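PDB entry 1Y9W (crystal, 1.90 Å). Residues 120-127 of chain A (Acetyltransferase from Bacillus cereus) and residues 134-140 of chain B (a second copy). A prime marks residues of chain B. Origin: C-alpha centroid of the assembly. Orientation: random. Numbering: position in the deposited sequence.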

ATOM      1  N   GLU A 120     -12.539  10.411  -4.900  1.00 20.24           N
ATOM      2  CA  GLU A 120     -11.704  10.429  -3.708  1.00 18.77           C
ATOM      3  C   GLU A 120     -12.556   9.869  -2.571  1.00 17.71           C
ATOM      4  O   GLU A 120     -13.582  10.448  -2.221  1.00 18.19           O
ATOM      5  N   TYR A 121     -12.149   8.744  -1.997  1.00 14.90           N
ATOM      6  CA  TYR A 121     -12.930   8.154  -0.921  1.00 14.30           C
ATOM      7  C   TYR A 121     -12.354   8.422   0.460  1.00 14.68           C
ATOM      8  O   TYR A 121     -12.989   8.140   1.475  1.00 16.59           O
ATOM      9  N   GLY A 122     -11.147   8.967   0.497  1.00 13.22           N
ATOM     10  CA  GLY A 122     -10.517   9.255   1.771  1.00 14.65           C
ATOM     11  C   GLY A 122      -9.361  10.216   1.607  1.00 14.86           C
ATOM     12  O   GLY A 122      -8.834  10.377   0.514  1.00 15.63           O
ATOM     13  N   VAL A 123      -8.969  10.863   2.694  1.00 16.58           N
ATOM     14  CA  VAL A 123      -7.865  11.801   2.646  1.00 16.60           C
ATOM     15  C   VAL A 123      -7.155  11.850   3.987  1.00 17.24           C
ATOM     16  O   VAL A 123      -7.799  11.875   5.037  1.00 16.89           O
ATOM     17  N   VAL A 124      -5.826  11.808   3.944  1.00 15.62           N
ATOM     18  CA  VAL A 124      -5.032  11.920   5.153  1.00 15.43           C
ATOM     19  C   VAL A 124      -4.473  13.334   5.058  1.00 15.63           C
ATOM     20  O   VAL A 124      -3.610  13.614   4.234  1.00 14.29           O
ATOM     21  N   GLU A 125      -5.003  14.226   5.884  1.00 16.67           N
ATOM     22  CA  GLU A 125      -4.578  15.621   5.900  1.00 18.60           C
ATOM     23  C   GLU A 125      -3.196  15.789   6.538  1.00 18.15           C
ATOM     24  O   GLU A 125      -2.813  15.025   7.415  1.00 17.41           O
ATOM     25  N   ASP A 126      -2.455  16.796   6.095  1.00 16.37           N
ATOM     26  CA  ASP A 126      -1.123  17.071   6.631  1.00 17.82           C
ATOM     27  C   ASP A 126      -0.203  15.853   6.752  1.00 18.48           C
ATOM     28  O   ASP A 126       0.245  15.498   7.850  1.00 19.12           O
ATOM     29  N   HIS A 127       0.071  15.218   5.620  1.00 16.14           N
ATOM     30  CA  HIS A 127       0.960  14.069   5.575  1.00 15.83           C
ATOM     31  C   HIS A 127       1.440  13.881   4.149  1.00 14.94           C
ATOM     32  O   HIS A 127       0.629  13.713   3.245  1.00 14.27           O
TER
ATOM     33  N   HIS B 134     -11.081  -1.097   5.118  1.00 14.84           N
ATOM     34  CA  HIS B 134     -11.137   0.090   5.953  1.00 15.15           C
ATOM     35  C   HIS B 134      -9.776   0.737   6.211  1.00 15.79           C
ATOM     36  O   HIS B 134      -8.838   0.081   6.649  1.00 16.25           O
ATOM     37  N   PHE B 135      -9.680   2.030   5.925  1.00 16.19           N
ATOM     38  CA  PHE B 135      -8.439   2.764   6.106  1.00 16.38           C
ATOM     39  C   PHE B 135      -8.450   3.558   7.399  1.00 15.15           C
ATOM     40  O   PHE B 135      -9.349   4.360   7.643  1.00 15.40           O
ATOM     41  N   PHE B 136      -7.426   3.335   8.216  1.00 14.06           N
ATOM     42  CA  PHE B 136      -7.314   3.968   9.525  1.00 14.42           C
ATOM     43  C   PHE B 136      -6.097   4.857   9.721  1.00 14.89           C
ATOM     44  O   PHE B 136      -5.056   4.656   9.091  1.00 14.27           O
ATOM     45  N   GLU B 137      -6.232   5.826  10.620  1.00 15.35           N
ATOM     46  CA  GLU B 137      -5.128   6.707  10.965  1.00 18.27           C
ATOM     47  C   GLU B 137      -5.196   7.045  12.448  1.00 19.17           C
ATOM     48  O   GLU B 137      -6.275   7.108  13.039  1.00 18.58           O
ATOM     49  N   LYS B 138      -4.029   7.235  13.048  1.00 19.70           N
ATOM     50  CA  LYS B 138      -3.928   7.603  14.448  1.00 20.17           C
ATOM     51  C   LYS B 138      -2.820   8.649  14.554  1.00 21.14           C
ATOM     52  O   LYS B 138      -1.667   8.370  14.225  1.00 19.70           O
ATOM     53  N   ARG B 139      -3.173   9.859  14.977  1.00 21.72           N
ATOM     54  CA  ARG B 139      -2.184  10.926  15.142  1.00 23.59           C
ATOM     55  C   ARG B 139      -1.428  10.653  16.439  1.00 23.47           C
ATOM     56  O   ARG B 139      -2.039  10.285  17.448  1.00 22.66           O
ATOM     57  N   LEU B 140      -0.106  10.814  16.414  1.00 22.97           N
ATOM     58  CA  LEU B 140       0.699  10.557  17.607  1.00 24.19           C
ATOM     59  C   LEU B 140       1.030  11.841  18.370  1.00 26.99           C
ATOM     60  O   LEU B 140       0.689  12.936  17.875  1.00 30.44           O
ATOM     61  OXT LEU B 140       1.623  11.737  19.463  1.00 31.32           O
TER

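A side chain that reaches across an interface often finds its partners in the backbone rather than in another side chain, and this contact between two copies of a Bacillus cereus acetyltransferase illustrates the principle. Strand 120-124 and strand 134-139 of the second copy run in nearly the same direction, 19° apart, but their axes come no closer than 9.1 Å. At that separation the strands cannot pair through their backbones, and side chains and a water fill the gap.

The direct hydrogen bonds across the contact both come from Arg139′. Its CA-to-CB bond points sideways, yet the chain, with chi1 and chi2 both m and chi3 t, brings the guanidinium to the loop that follows the first strand. Arg139′ NH2 donates to the carbonyl of Glu125, with Arg139′ NH2 to Glu125 O only 2.3 Å, a very short distance coupled to a bent N-H...O angle of 121°. Arg139′ NH1 donates a straighter but weak hydrogen bond to the next carbonyl, Arg139′ NH1 to Asp126 O being 3.4 Å. Both oxygens lie at the edge of the guanidinium, near its plane, where its N-H groups point. The carboxylates of Glu125 and Asp126 take no part in these bonds; the side chain of Glu125 leads away, and Asp126 OD1 is satisfied elsewhere in the structure.

Within its own strand, Arg139′ also meets Glu137′, whose CA-to-CB bond points toward the first strand, with chi1 p and chi2 t. Arg139′ NE and Glu137′ OE1, 3.4 Å apart, form a salt bridge that includes a weak hydrogen bond. The other carboxylate oxygen works through water 1: the water donates to Glu137′ OE2 at 2.6 Å from its own O, donates to Val123 O at 3.2 Å, and accepts from Glu125 N at 2.9 Å. One water thus bridges the carboxylate of buried Glu137′ to two backbone groups.

Packing continues beside this network. Val124, chi1 t and its CA-to-CB bond sideways, places CG1 4.0 Å from Arg139′ NH2 and 4.1 Å from Glu137′ OE1, lining the charged pair with a methyl group. The CA-to-CB bond of Val123 points away. Nearer the start of both stretches, the CA-to-CB bonds of Tyr121 (chi1 p) and Phe135′ (chi1 m) point toward each other's strands, and the rings meet obliquely, their centroids 5.2 Å apart and their planes at 57°. Tyr121 CE1 lies 3.6 Å from Phe135′ CD1, while Tyr121 OH sits over one face of the phenylalanine ring, 3.0 Å from Phe135′ CZ. Gly122, which follows Tyr121, has no side chain to contribute.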

ATOM      1  CB  GLU A 120     -11.273  11.863  -3.400  1.00 19.52           C
ATOM      2  CG  GLU A 120     -10.427  12.013  -2.151  1.00 22.63           C
ATOM      3  CD  GLU A 120     -10.156  13.467  -1.813  1.00 25.86           C
ATOM      4  OE1 GLU A 120      -9.418  14.123  -2.574  1.00 26.73           O
ATOM      5  OE2 GLU A 120     -10.698  13.955  -0.797  1.00 28.68           O
ATOM      6  CB  TYR A 121     -13.086   6.643  -1.157  1.00 15.07           C
ATOM      7  CG  TYR A 121     -11.819   5.821  -1.010  1.00 14.26           C
ATOM      8  CD1 TYR A 121     -11.395   5.380   0.239  1.00 14.15           C
ATOM      9  CD2 TYR A 121     -11.057   5.468  -2.126  1.00 15.19           C
ATOM     10  CE1 TYR A 121     -10.244   4.600   0.376  1.00 13.74           C
ATOM     11  CE2 TYR A 121      -9.903   4.692  -1.998  1.00 13.71           C
ATOM     12  CZ  TYR A 121      -9.507   4.260  -0.741  1.00 14.31           C
ATOM     13  OH  TYR A 121      -8.388   3.470  -0.597  1.00 13.00           O
ATOM     14  CB  VAL A 123      -8.350  13.233   2.283  1.00 16.15           C
ATOM     15  CG1 VAL A 123      -9.432  13.683   3.253  1.00 17.07           C
ATOM     16  CG2 VAL A 123      -7.180  14.204   2.310  1.00 14.82           C
ATOM     17  CB  VAL A 124      -3.877  10.893   5.200  1.00 15.67           C
ATOM     18  CG1 VAL A 124      -3.032  11.101   6.471  1.00 11.78           C
ATOM     19  CG2 VAL A 124      -4.445   9.482   5.179  1.00 14.16           C
ATOM     20  CB  GLU A 125      -5.606  16.445   6.672  1.00 18.55           C
ATOM     21  CG  GLU A 125      -7.011  16.340   6.103  1.00 20.80           C
ATOM     22  CD  GLU A 125      -7.210  17.176   4.853  1.00 22.14           C
ATOM     23  OE1 GLU A 125      -6.212  17.716   4.313  1.00 20.83           O
ATOM     24  OE2 GLU A 125      -8.378  17.293   4.410  1.00 23.68           O
ATOM     25  CB  ASP A 126      -1.229  17.748   7.995  1.00 17.90           C
ATOM     26  CG  ASP A 126      -0.097  18.718   8.245  1.00 19.53           C
ATOM     27  OD1 ASP A 126       0.773  18.858   7.359  1.00 20.39           O
ATOM     28  OD2 ASP A 126      -0.083  19.349   9.324  1.00 22.06           O
ATOM     29  CB  HIS A 127       0.269  12.786   6.015  1.00 15.33           C
ATOM     30  CG  HIS A 127       1.087  11.557   5.749  1.00 16.20           C
ATOM     31  ND1 HIS A 127       0.647  10.525   4.948  1.00 16.61           N
ATOM     32  CD2 HIS A 127       2.340  11.222   6.133  1.00 14.72           C
ATOM     33  CE1 HIS A 127       1.595   9.609   4.848  1.00 12.70           C
ATOM     34  NE2 HIS A 127       2.633  10.008   5.557  1.00 16.29           N
TER
ATOM     35  CB  HIS B 134     -11.839  -0.284   7.256  1.00 13.80           C
ATOM     36  CG  HIS B 134     -13.196  -0.882   7.037  1.00 16.90           C
ATOM     37  ND1 HIS B 134     -13.374  -2.169   6.573  1.00 19.28           N
ATOM     38  CD2 HIS B 134     -14.435  -0.339   7.123  1.00 15.82           C
ATOM     39  CE1 HIS B 134     -14.663  -2.390   6.379  1.00 17.99           C
ATOM     40  NE2 HIS B 134     -15.329  -1.297   6.704  1.00 19.15           N
ATOM     41  CB  PHE B 135      -8.203   3.668   4.899  1.00 16.67           C
ATOM     42  CG  PHE B 135      -8.035   2.908   3.621  1.00 17.58           C
ATOM     43  CD1 PHE B 135      -9.132   2.323   2.995  1.00 17.67           C
ATOM     44  CD2 PHE B 135      -6.767   2.691   3.091  1.00 18.68           C
ATOM     45  CE1 PHE B 135      -8.971   1.519   1.856  1.00 18.54           C
ATOM     46  CE2 PHE B 135      -6.588   1.890   1.953  1.00 20.68           C
ATOM     47  CZ  PHE B 135      -7.694   1.300   1.335  1.00 19.36           C
ATOM     48  CB  PHE B 136      -7.251   2.886  10.604  1.00 15.70           C
ATOM     49  CG  PHE B 136      -8.517   2.116  10.776  1.00 15.43           C
ATOM     50  CD1 PHE B 136      -9.598   2.678  11.441  1.00 16.61           C
ATOM     51  CD2 PHE B 136      -8.616   0.813  10.304  1.00 15.33           C
ATOM     52  CE1 PHE B 136     -10.771   1.949  11.643  1.00 17.49           C
ATOM     53  CE2 PHE B 136      -9.785   0.068  10.499  1.00 16.69           C
ATOM     54  CZ  PHE B 136     -10.866   0.641  11.173  1.00 16.75           C
ATOM     55  CB  GLU B 137      -5.152   8.004  10.145  1.00 21.19           C
ATOM     56  CG  GLU B 137      -6.122   9.069  10.608  1.00 27.10           C
ATOM     57  CD  GLU B 137      -5.869  10.416   9.920  1.00 31.87           C
ATOM     58  OE1 GLU B 137      -4.810  11.031  10.166  1.00 33.40           O
ATOM     59  OE2 GLU B 137      -6.725  10.862   9.126  1.00 37.42           O
ATOM     60  CB  LYS B 138      -3.575   6.384  15.305  1.00 20.52           C
ATOM     61  CG  LYS B 138      -3.517   6.692  16.802  1.00 21.36           C
ATOM     62  CD  LYS B 138      -3.197   5.459  17.629  1.00 20.31           C
ATOM     63  CE  LYS B 138      -3.235   5.780  19.102  1.00 23.37           C
ATOM     64  NZ  LYS B 138      -3.020   4.584  19.955  1.00 25.75           N
ATOM     65  CB  ARG B 139      -2.880  12.287  15.224  1.00 25.47           C
ATOM     66  CG  ARG B 139      -3.461  12.755  13.912  1.00 26.46           C
ATOM     67  CD  ARG B 139      -2.364  13.280  13.008  1.00 30.24           C
ATOM     68  NE  ARG B 139      -2.785  13.302  11.610  1.00 34.03           N
ATOM     69  CZ  ARG B 139      -2.091  13.857  10.618  1.00 34.06           C
ATOM     70  NH1 ARG B 139      -0.928  14.459  10.852  1.00 32.99           N
ATOM     71  NH2 ARG B 139      -2.558  13.788   9.383  1.00 33.32           N
ATOM     72  CB  LEU B 140       1.994   9.822  17.237  1.00 19.78           C
ATOM     73  CG  LEU B 140       1.855   8.458  16.553  1.00 19.79           C
ATOM     74  CD1 LEU B 140       3.223   7.827  16.404  1.00 19.74           C
ATOM     75  CD2 LEU B 140       0.964   7.543  17.373  1.00 21.41           C
TER
HETATM   76  O   HOH W   1      -6.865  13.156   7.836  1.00 32.05           O